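Local coordinates for protein mevalonate 3-kinase (Thermoplasma acidophilum, PDB 4RKS) that phosphorylates (R)-mevalonate with ATP to give (R)-3-phosphomevalonate in an alternative mevalonate pathway for making isopentenyl diphosphate, at residues K224-E229 with T254-S259; D228-M233 with F247-E252; S278-I283 with Y287-I292. All blocks are in the same frame, centred on the assembly; numbering follows the deposited sequence.

Contact 1: K224-E229 with T254-S259; sequences KKHADE and TEEYHS
His226 and Glu256 meet between two helices and carry this contact by themselves. The helices, 220-238 and 243-262, form a helical hairpin in the C-terminal part of this GHMP-family kinase, and they stand well apart here: the nearest alpha carbons, CA of His226 and CA of Glu256, are 9.5 Å from each other. Along the second helix, Thr254 comes first; it and Glu255 pack against strand 289-292, and Thr254 OG1 is bonded back to Ala250 O one turn earlier. Next comes Glu256, whose CB heads for the partner helix. With CG anti to the backbone N (chi1 171°), the extended chain beyond it carries the carboxylate to that helix. His226 ND1 donates to Glu256 OE2 at 3.1 Å, and the N-H...O angle of 143° makes this a clearly bent bond. The oxygen lies near the plane of the imidazole, whereas the nitrogen comes to it from well above the carboxylate plane; the two flat groups are turned 88° apart. The same OE2 also rests 3.4 Å from His226 CB, on the stem of the ring, and Arg223 NH1 adds a long, weak ion pair to it. Tyr257 touches the bound mevalonate, and its CD2 sits over the centre of the His258 ring, 3.7 Å above the plane. So one helix turn presents a substrate-side tyrosine and, separately, a surface carboxylate. Chemically this is a His-carboxylate hydrogen bond at the protein surface: the carboxylate may favour positive charge on His226, though Arg223 close to the same oxygen would offset part of this, and the single bent bond suggests a modest tie between the helices.

Contact 2: D228-M233 with F247-E252; sequences DEHAHM and FDLAQE
Leu249 drives its forked end between His230 and Met233, one methyl for each. Its CG stands anti to the backbone N (chi1 -176°), which sends the isobutyl group straight out from helix 243-262 toward helix 220-238. The branch CD2 takes the histidine: it lies 3.7 Å from His230 CB and 3.8 Å from His230 CG, so it is the root of the ring that is touched. Leu249 CG itself is over one face of the imidazole but offset toward the rim, 4.3 Å above the plane. The other branch, CD1, goes to the methionine, with Met233 CB at 3.6 Å. Met233 then bends at its last torsion (chi3 62°), folding its thioether end back so that CE also reaches Leu249 CD1, at 3.8 Å. Both residues of the first helix thus meet the leucine obliquely, one turn apart, and the alpha carbons come closest at His230 CA and Leu249 CA, 7.5 Å. Tyr237 and Ile234, further along helix 220-238, also pack on Leu249, which is buried. The polar side of His230 is settled elsewhere: ND1 is hydrogen-bonded to Asp253 OD1, which helps to set the rotation of the ring, while Glu252 OE1 stays 6.1 Å from His230 NE2. No hydrogen bond crosses between the two segments. The helices are therefore held here by dispersion and by burial of the leucine, with a neighbouring carboxylate that may stabilise positive charge on the histidine it orients.

Contact 3: S278-I283 with Y287-I292; sequences SYLKLI and YWNAYI
Asn289 ND2 and Tyr287 N each donate to the end of the opposing helix, at Leu280 O and Ile283 O. The motif is a helix turning tightly into a strand: helix 271-283 ends, the chain reverses, and strand 289-292 runs back alongside it, nearly antiparallel, the segment axes 8.7 Å apart at 160°. Tyr287 N meets Ile283 O at 2.9 Å, nearly head-on to the carbonyl, and closes the turn. Asn289 ND2 reaches Leu280 O at 3.3 Å in an almost straight bond of 174°, with the oxygen in the plane of the amide and the nitrogen coming in tilted out of the carbonyl plane. To get there the side chain takes the crowded position between backbone N and carbonyl carbon (chi1 75°). Its other end, OD1, accepts from Arg284 NH2 within the turn, so both ends of the carboxamide are used. With an alanine here the Leu280 carbonyl and Arg284 would probably each lose a partner, and the turn would be less firmly pinned to the helix. Around this polar core lies the packing. Ile283 and Tyr287 run side by side in the same direction, Ile283 CD1 ending 4.0 Å from Tyr287 OH. Ile283 CG1 also leans on Asn289 ND2, nearly at right angles. Deeper in, Val301 of the neighbouring strand touches Leu280, whose CD1 rests 3.9 Å from Tyr291 CB.

All three contacts lie in the C-terminal part of the chain. Helix 220-238 comes first, and after a short loop helix 243-262 returns alongside it. Contact 2 closes this loop on the side nearer the connection; contact 1 spans it from further out, so the two nest, and they meet where Glu256 OE1 packs on His230 CE1. Contact 3 follows in series, closing the small turn from helix 271-283 into strand 289-292. That strand lies against helix 243-262: Asp248 OD1 is bonded to Trp288 NE1 and Gln251 OE1 to Tyr291 N, and Glu255 OE2 probably bonds Tyr291 OH. Helix 243-262 thus joins the helix pair to the strand.

Contact 1: K224-E229 with T254-S259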
loop_
_atom_site.group_PDB
_atom_site.type_symbol
_atom_site.label_atom_id
_atom_site.label_comp_id
_atom_site.label_asym_id
_atom_site.label_seq_id
_atom_site.Cartn_x
_atom_site.Cartn_y
_atom_site.Cartn_z
ATOM N N LYS A 224 -18.728 2.550 4.742
ATOM C CA LYS A 224 -18.027 1.567 5.562
ATOM C C LYS A 224 -18.641 0.185 5.411
ATOM O O LYS A 224 -17.927 -0.813 5.369
ATOM C CB LYS A 224 -18.032 1.983 7.041
ATOM C CG LYS A 224 -17.193 3.218 7.316
ATOM C CD LYS A 224 -17.644 3.918 8.567
ATOM C CE LYS A 224 -17.560 3.017 9.759
ATOM N NZ LYS A 224 -17.833 3.778 11.006
ATOM N N LYS A 225 -19.968 0.128 5.333
ATOM C CA LYS A 225 -20.660 -1.140 5.127
ATOM C C LYS A 225 -20.454 -1.673 3.704
ATOM O O LYS A 225 -20.235 -2.872 3.510
ATOM C CB LYS A 225 -22.152 -0.986 5.435
ATOM C CG LYS A 225 -22.422 -0.795 6.925
ATOM C CD LYS A 225 -23.886 -1.002 7.260
ATOM C CE LYS A 225 -24.121 -0.941 8.757
ATOM N NZ LYS A 225 -25.467 -1.471 9.109
ATOM N N HIS A 226 -20.511 -0.776 2.722
ATOM C CA HIS A 226 -20.266 -1.121 1.317
ATOM C C HIS A 226 -18.852 -1.657 1.131
ATOM O O HIS A 226 -18.609 -2.551 0.310
ATOM C CB HIS A 226 -20.468 0.096 0.404
ATOM C CG HIS A 226 -21.895 0.536 0.268
ATOM N ND1 HIS A 226 -22.246 1.812 -0.127
ATOM C CD2 HIS A 226 -23.059 -0.130 0.465
ATOM C CE1 HIS A 226 -23.564 1.913 -0.161
ATOM N NE2 HIS A 226 -24.080 0.749 0.193
ATOM N N ALA A 227 -17.915 -1.087 1.884
ATOM C CA ALA A 227 -16.528 -1.514 1.811
ATOM C C ALA A 227 -16.431 -2.973 2.232
ATOM O O ALA A 227 -15.818 -3.775 1.534
ATOM C CB ALA A 227 -15.646 -0.641 2.682
ATOM N N ASP A 228 -17.056 -3.308 3.362
ATOM C CA ASP A 228 -17.004 -4.664 3.902
ATOM C C ASP A 228 -17.660 -5.638 2.929
ATOM O O ASP A 228 -17.167 -6.745 2.718
ATOM C CB ASP A 228 -17.682 -4.737 5.280
ATOM C CG ASP A 228 -17.334 -6.009 6.038
ATOM O OD1 ASP A 228 -16.206 -6.099 6.583
ATOM O OD2 ASP A 228 -18.190 -6.918 6.088
ATOM N N GLU A 229 -18.762 -5.220 2.319
ATOM C CA GLU A 229 -19.445 -6.062 1.328
ATOM C C GLU A 229 -18.573 -6.373 0.120
ATOM O O GLU A 229 -18.559 -7.503 -0.364
ATOM C CB GLU A 229 -20.744 -5.395 0.851
ATOM C CG GLU A 229 -21.808 -5.327 1.948
ATOM C CD GLU A 229 -22.979 -4.431 1.591
ATOM O OE1 GLU A 229 -23.107 -4.051 0.408
ATOM O OE2 GLU A 229 -23.766 -4.101 2.502
ATOM N N THR A 254 -13.636 2.351 -6.671
ATOM C CA THR A 254 -12.919 3.595 -6.957
ATOM C C THR A 254 -13.903 4.732 -7.255
ATOM O O THR A 254 -13.751 5.845 -6.754
ATOM C CB THR A 254 -11.942 3.424 -8.154
ATOM O OG1 THR A 254 -10.808 2.650 -7.749
ATOM C CG2 THR A 254 -11.455 4.762 -8.667
ATOM N N GLU A 255 -14.916 4.449 -8.060
ATOM C CA GLU A 255 -15.873 5.482 -8.455
ATOM C C GLU A 255 -16.762 5.943 -7.282
ATOM O O GLU A 255 -17.015 7.138 -7.118
ATOM C CB GLU A 255 -16.710 4.974 -9.642
ATOM C CG GLU A 255 -15.823 4.749 -10.890
ATOM C CD GLU A 255 -16.519 4.063 -12.069
ATOM O OE1 GLU A 255 -17.486 3.299 -11.862
ATOM O OE2 GLU A 255 -16.070 4.279 -13.217
ATOM N N GLU A 256 -17.232 5.004 -6.472
ATOM C CA GLU A 256 -17.975 5.339 -5.250
ATOM C C GLU A 256 -17.137 6.174 -4.272
ATOM O O GLU A 256 -17.588 7.187 -3.739
ATOM C CB GLU A 256 -18.441 4.060 -4.560
ATOM C CG GLU A 256 -19.027 4.274 -3.171
ATOM C CD GLU A 256 -19.419 2.970 -2.505
ATOM O OE1 GLU A 256 -19.574 1.956 -3.218
ATOM O OE2 GLU A 256 -19.571 2.955 -1.269
ATOM N N TYR A 257 -15.909 5.725 -4.037
ATOM C CA TYR A 257 -14.989 6.389 -3.122
ATOM C C TYR A 257 -14.724 7.827 -3.536
ATOM O O TYR A 257 -14.789 8.746 -2.717
ATOM C CB TYR A 257 -13.693 5.587 -3.075
ATOM C CG TYR A 257 -12.599 6.036 -2.140
ATOM C CD1 TYR A 257 -12.682 5.807 -0.764
ATOM C CD2 TYR A 257 -11.442 6.599 -2.641
ATOM C CE1 TYR A 257 -11.653 6.164 0.079
ATOM C CE2 TYR A 257 -10.406 6.960 -1.808
ATOM C CZ TYR A 257 -10.514 6.743 -0.453
ATOM O OH TYR A 257 -9.464 7.105 0.349
ATOM N N HIS A 258 -14.446 8.046 -4.814
ATOM C CA HIS A 258 -14.095 9.400 -5.220
ATOM C C HIS A 258 -15.316 10.297 -5.427
ATOM O O HIS A 258 -15.196 11.522 -5.416
ATOM C CB HIS A 258 -13.198 9.342 -6.447
ATOM C CG HIS A 258 -11.813 8.881 -6.117
ATOM N ND1 HIS A 258 -10.935 9.652 -5.390
ATOM C CD2 HIS A 258 -11.173 7.711 -6.359
ATOM C CE1 HIS A 258 -9.804 8.992 -5.222
ATOM N NE2 HIS A 258 -9.920 7.811 -5.802
ATOM N N SER A 259 -16.494 9.696 -5.552
ATOM C CA SER A 259 -17.731 10.484 -5.501
ATOM C C SER A 259 -17.981 10.993 -4.072
ATOM O O SER A 259 -18.427 12.124 -3.872
ATOM C CB SER A 259 -18.920 9.661 -5.998
ATOM O OG SER A 259 -20.117 10.412 -5.942
#

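Contact 2: D228-M233 with F247-E252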
loop_
_atom_site.group_PDB
_atom_site.type_symbol
_atom_site.label_atom_id
_atom_site.label_comp_id
_atom_site.label_asym_id
_atom_site.label_seq_id
_atom_site.Cartn_x
_atom_site.Cartn_y
_atom_site.Cartn_z
ATOM N N ASP A 228 -17.056 -3.308 3.362
ATOM C CA ASP A 228 -17.004 -4.664 3.902
ATOM C C ASP A 228 -17.660 -5.638 2.929
ATOM O O ASP A 228 -17.167 -6.745 2.718
ATOM C CB ASP A 228 -17.682 -4.737 5.280
ATOM C CG ASP A 228 -17.334 -6.009 6.038
ATOM O OD1 ASP A 228 -16.206 -6.099 6.583
ATOM O OD2 ASP A 228 -18.190 -6.918 6.088
ATOM N N GLU A 229 -18.762 -5.220 2.319
ATOM C CA GLU A 229 -19.445 -6.062 1.328
ATOM C C GLU A 229 -18.573 -6.373 0.120
ATOM O O GLU A 229 -18.559 -7.503 -0.364
ATOM C CB GLU A 229 -20.744 -5.395 0.851
ATOM C CG GLU A 229 -21.808 -5.327 1.948
ATOM C CD GLU A 229 -22.979 -4.431 1.591
ATOM O OE1 GLU A 229 -23.107 -4.051 0.408
ATOM O OE2 GLU A 229 -23.766 -4.101 2.502
ATOM N N HIS A 230 -17.876 -5.360 -0.382
ATOM C CA HIS A 230 -17.015 -5.550 -1.538
ATOM C C HIS A 230 -15.886 -6.517 -1.224
ATOM O O HIS A 230 -15.530 -7.343 -2.059
ATOM C CB HIS A 230 -16.455 -4.209 -2.012
ATOM C CG HIS A 230 -17.457 -3.363 -2.734
ATOM N ND1 HIS A 230 -17.186 -2.074 -3.144
ATOM C CD2 HIS A 230 -18.732 -3.619 -3.111
ATOM C CE1 HIS A 230 -18.251 -1.575 -3.748
ATOM N NE2 HIS A 230 -19.204 -2.491 -3.739
ATOM N N ALA A 231 -15.320 -6.422 -0.020
ATOM C CA ALA A 231 -14.258 -7.352 0.368
ATOM C C ALA A 231 -14.765 -8.804 0.391
ATOM O O ALA A 231 -14.054 -9.715 -0.041
ATOM C CB ALA A 231 -13.665 -6.966 1.722
ATOM N N HIS A 232 -15.990 -9.024 0.873
ATOM C CA HIS A 232 -16.572 -10.366 0.809
ATOM C C HIS A 232 -16.738 -10.810 -0.645
ATOM O O HIS A 232 -16.482 -11.963 -0.975
ATOM C CB HIS A 232 -17.919 -10.431 1.547
ATOM C CG HIS A 232 -17.787 -10.687 3.019
ATOM N ND1 HIS A 232 -18.231 -9.799 3.979
ATOM C CD2 HIS A 232 -17.248 -11.730 3.696
ATOM C CE1 HIS A 232 -17.979 -10.288 5.181
ATOM N NE2 HIS A 232 -17.385 -11.459 5.038
ATOM N N MET A 233 -17.134 -9.888 -1.519
ATOM C CA MET A 233 -17.265 -10.216 -2.925
ATOM C C MET A 233 -15.914 -10.582 -3.524
ATOM O O MET A 233 -15.828 -11.460 -4.368
ATOM C CB MET A 233 -17.914 -9.060 -3.685
ATOM C CG MET A 233 -19.353 -8.806 -3.256
ATOM S SD MET A 233 -20.106 -7.367 -4.045
ATOM C CE MET A 233 -20.049 -7.857 -5.767
ATOM N N PHE A 247 -11.005 -6.878 -10.386
ATOM C CA PHE A 247 -10.584 -5.553 -10.849
ATOM C C PHE A 247 -11.770 -4.714 -11.311
ATOM O O PHE A 247 -11.813 -3.511 -11.036
ATOM C CB PHE A 247 -9.549 -5.654 -11.961
ATOM C CG PHE A 247 -8.143 -5.912 -11.464
ATOM C CD1 PHE A 247 -7.511 -4.999 -10.638
ATOM C CD2 PHE A 247 -7.447 -7.055 -11.849
ATOM C CE1 PHE A 247 -6.220 -5.222 -10.190
ATOM C CE2 PHE A 247 -6.139 -7.285 -11.396
ATOM C CZ PHE A 247 -5.536 -6.363 -10.571
ATOM N N ASP A 248 -12.738 -5.341 -11.980
ATOM C CA ASP A 248 -14.014 -4.674 -12.270
ATOM C C ASP A 248 -14.619 -4.048 -11.014
ATOM O O ASP A 248 -15.093 -2.915 -11.041
ATOM C CB ASP A 248 -15.038 -5.647 -12.852
ATOM C CG ASP A 248 -14.727 -6.065 -14.272
ATOM O OD1 ASP A 248 -13.847 -5.458 -14.920
ATOM O OD2 ASP A 248 -15.387 -7.016 -14.742
ATOM N N LEU A 249 -14.618 -4.803 -9.914
ATOM C CA LEU A 249 -15.171 -4.313 -8.655
ATOM C C LEU A 249 -14.318 -3.179 -8.066
ATOM O O LEU A 249 -14.859 -2.215 -7.526
ATOM C CB LEU A 249 -15.306 -5.461 -7.654
ATOM C CG LEU A 249 -15.949 -5.221 -6.284
ATOM C CD1 LEU A 249 -16.500 -6.510 -5.737
ATOM C CD2 LEU A 249 -14.920 -4.692 -5.292
ATOM N N ALA A 250 -12.998 -3.304 -8.167
ATOM C CA ALA A 250 -12.088 -2.258 -7.731
ATOM C C ALA A 250 -12.400 -0.935 -8.432
ATOM O O ALA A 250 -12.336 0.119 -7.809
ATOM C CB ALA A 250 -10.655 -2.659 -7.985
ATOM N N GLN A 251 -12.738 -0.994 -9.719
ATOM C CA GLN A 251 -13.104 0.214 -10.459
ATOM C C GLN A 251 -14.424 0.796 -9.944
ATOM O O GLN A 251 -14.557 2.010 -9.820
ATOM C CB GLN A 251 -13.206 -0.061 -11.971
ATOM C CG GLN A 251 -13.727 1.146 -12.757
ATOM C CD GLN A 251 -13.627 0.976 -14.267
ATOM O OE1 GLN A 251 -12.612 0.518 -14.793
ATOM N NE2 GLN A 251 -14.681 1.368 -14.969
ATOM N N GLU A 252 -15.391 -0.061 -9.637
ATOM C CA GLU A 252 -16.660 0.409 -9.070
ATOM C C GLU A 252 -16.450 1.005 -7.681
ATOM O O GLU A 252 -17.036 2.031 -7.349
ATOM C CB GLU A 252 -17.686 -0.719 -9.002
ATOM C CG GLU A 252 -18.066 -1.265 -10.364
ATOM C CD GLU A 252 -19.214 -2.254 -10.301
ATOM O OE1 GLU A 252 -20.270 -1.903 -9.729
ATOM O OE2 GLU A 252 -19.059 -3.381 -10.824
#

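Contact 3: S278-I283 with Y287-I292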
loop_
_atom_site.group_PDB
_atom_site.type_symbol
_atom_site.label_atom_id
_atom_site.label_comp_id
_atom_site.label_asym_id
_atom_site.label_seq_id
_atom_site.Cartn_x
_atom_site.Cartn_y
_atom_site.Cartn_z
ATOM N N SER A 278 -11.990 8.457 -19.691
ATOM C CA SER A 278 -12.983 8.428 -20.760
ATOM C C SER A 278 -12.494 7.601 -21.956
ATOM O O SER A 278 -13.266 6.862 -22.563
ATOM C CB SER A 278 -13.334 9.849 -21.215
ATOM O OG SER A 278 -13.860 10.612 -20.142
ATOM N N TYR A 279 -11.219 7.735 -22.295
ATOM C CA TYR A 279 -10.643 6.948 -23.381
ATOM C C TYR A 279 -10.646 5.467 -23.011
ATOM O O TYR A 279 -10.918 4.613 -23.861
ATOM C CB TYR A 279 -9.223 7.419 -23.702
ATOM C CG TYR A 279 -8.439 6.499 -24.625
ATOM C CD1 TYR A 279 -8.718 6.433 -25.992
ATOM C CD2 TYR A 279 -7.402 5.710 -24.134
ATOM C CE1 TYR A 279 -7.990 5.593 -26.837
ATOM C CE2 TYR A 279 -6.671 4.872 -24.965
ATOM C CZ TYR A 279 -6.966 4.815 -26.315
ATOM O OH TYR A 279 -6.236 3.975 -27.132
ATOM N N LEU A 280 -10.348 5.175 -21.741
ATOM C CA LEU A 280 -10.344 3.800 -21.237
ATOM C C LEU A 280 -11.703 3.141 -21.466
ATOM O O LEU A 280 -11.782 1.971 -21.834
ATOM C CB LEU A 280 -9.966 3.765 -19.736
ATOM C CG LEU A 280 -8.516 4.147 -19.409
ATOM C CD1 LEU A 280 -8.220 4.076 -17.900
ATOM C CD2 LEU A 280 -7.554 3.281 -20.185
ATOM N N LYS A 281 -12.768 3.907 -21.255
ATOM C CA LYS A 281 -14.125 3.445 -21.520
ATOM C C LYS A 281 -14.327 3.066 -22.995
ATOM O O LYS A 281 -15.098 2.166 -23.319
ATOM C CB LYS A 281 -15.125 4.530 -21.115
ATOM C CG LYS A 281 -16.560 4.075 -20.980
ATOM C CD LYS A 281 -17.413 5.204 -20.401
ATOM C CE LYS A 281 -18.739 4.702 -19.847
ATOM N NZ LYS A 281 -19.677 4.272 -20.919
ATOM N N LEU A 282 -13.624 3.763 -23.881
ATOM C CA LEU A 282 -13.727 3.516 -25.315
ATOM C C LEU A 282 -13.059 2.202 -25.714
ATOM O O LEU A 282 -13.677 1.355 -26.352
ATOM C CB LEU A 282 -13.107 4.673 -26.097
ATOM C CG LEU A 282 -12.986 4.492 -27.615
ATOM C CD1 LEU A 282 -14.359 4.375 -28.263
ATOM C CD2 LEU A 282 -12.181 5.631 -28.238
ATOM N N ILE A 283 -11.801 2.025 -25.327
ATOM C CA ILE A 283 -11.075 0.820 -25.717
ATOM C C ILE A 283 -11.521 -0.416 -24.950
ATOM O O ILE A 283 -11.166 -1.534 -25.332
ATOM C CB ILE A 283 -9.561 0.993 -25.548
ATOM C CG1 ILE A 283 -9.218 1.497 -24.150
ATOM C CG2 ILE A 283 -9.043 1.974 -26.569
ATOM C CD1 ILE A 283 -7.727 1.759 -23.957
ATOM N N TYR A 287 -10.755 -4.360 -25.966
ATOM C CA TYR A 287 -10.181 -5.376 -25.099
ATOM C C TYR A 287 -10.392 -4.992 -23.636
ATOM O O TYR A 287 -10.589 -3.825 -23.320
ATOM C CB TYR A 287 -8.700 -5.594 -25.409
ATOM C CG TYR A 287 -7.783 -4.389 -25.273
ATOM C CD1 TYR A 287 -7.599 -3.504 -26.333
ATOM C CD2 TYR A 287 -7.065 -4.163 -24.096
ATOM C CE1 TYR A 287 -6.744 -2.415 -26.216
ATOM C CE2 TYR A 287 -6.212 -3.081 -23.970
ATOM C CZ TYR A 287 -6.056 -2.207 -25.031
ATOM O OH TYR A 287 -5.203 -1.130 -24.901
ATOM N N TRP A 288 -10.369 -5.979 -22.747
ATOM C CA TRP A 288 -10.695 -5.731 -21.346
ATOM C C TRP A 288 -9.688 -4.819 -20.651
ATOM O O TRP A 288 -8.469 -4.951 -20.817
ATOM C CB TRP A 288 -10.796 -7.044 -20.572
ATOM C CG TRP A 288 -11.122 -6.844 -19.109
ATOM C CD1 TRP A 288 -12.368 -6.700 -18.552
ATOM C CD2 TRP A 288 -10.186 -6.755 -18.026
ATOM N NE1 TRP A 288 -12.259 -6.530 -17.180
ATOM C CE2 TRP A 288 -10.932 -6.560 -16.838
ATOM C CE3 TRP A 288 -8.789 -6.821 -17.943
ATOM C CZ2 TRP A 288 -10.324 -6.445 -15.589
ATOM C CZ3 TRP A 288 -8.190 -6.697 -16.701
ATOM C CH2 TRP A 288 -8.957 -6.504 -15.541
ATOM N N ASN A 289 -10.211 -3.884 -19.878
ATOM C CA ASN A 289 -9.415 -3.195 -18.876
ATOM C C ASN A 289 -10.320 -2.778 -17.737
ATOM O O ASN A 289 -11.547 -2.811 -17.866
ATOM C CB ASN A 289 -8.695 -1.978 -19.452
ATOM C CG ASN A 289 -9.625 -0.805 -19.695
ATOM O OD1 ASN A 289 -10.051 -0.119 -18.760
ATOM N ND2 ASN A 289 -9.948 -0.568 -20.961
ATOM N N ALA A 290 -9.695 -2.391 -16.629
ATOM C CA ALA A 290 -10.369 -1.777 -15.486
ATOM C C ALA A 290 -9.358 -0.866 -14.815
ATOM O O ALA A 290 -8.165 -1.196 -14.782
ATOM C CB ALA A 290 -10.882 -2.829 -14.514
ATOM N N TYR A 291 -9.804 0.269 -14.280
ATOM C CA TYR A 291 -8.863 1.200 -13.657
ATOM C C TYR A 291 -9.141 1.425 -12.171
ATOM O O TYR A 291 -10.249 1.218 -11.705
ATOM C CB TYR A 291 -8.880 2.555 -14.375
ATOM C CG TYR A 291 -10.058 3.412 -13.992
ATOM C CD1 TYR A 291 -11.262 3.311 -14.680
ATOM C CD2 TYR A 291 -9.972 4.323 -12.949
ATOM C CE1 TYR A 291 -12.343 4.083 -14.332
ATOM C CE2 TYR A 291 -11.051 5.099 -12.594
ATOM C CZ TYR A 291 -12.232 4.974 -13.285
ATOM O OH TYR A 291 -13.306 5.751 -12.935
ATOM N N ILE A 292 -8.111 1.884 -11.460
ATOM C CA ILE A 292 -8.172 2.251 -10.043
ATOM C C ILE A 292 -7.524 3.630 -9.846
ATOM O O ILE A 292 -6.514 3.928 -10.478
ATOM C CB ILE A 292 -7.439 1.211 -9.155
ATOM C CG1 ILE A 292 -8.137 -0.149 -9.208
ATOM C CG2 ILE A 292 -7.306 1.698 -7.690
ATOM C CD1 ILE A 292 -7.294 -1.274 -8.644
#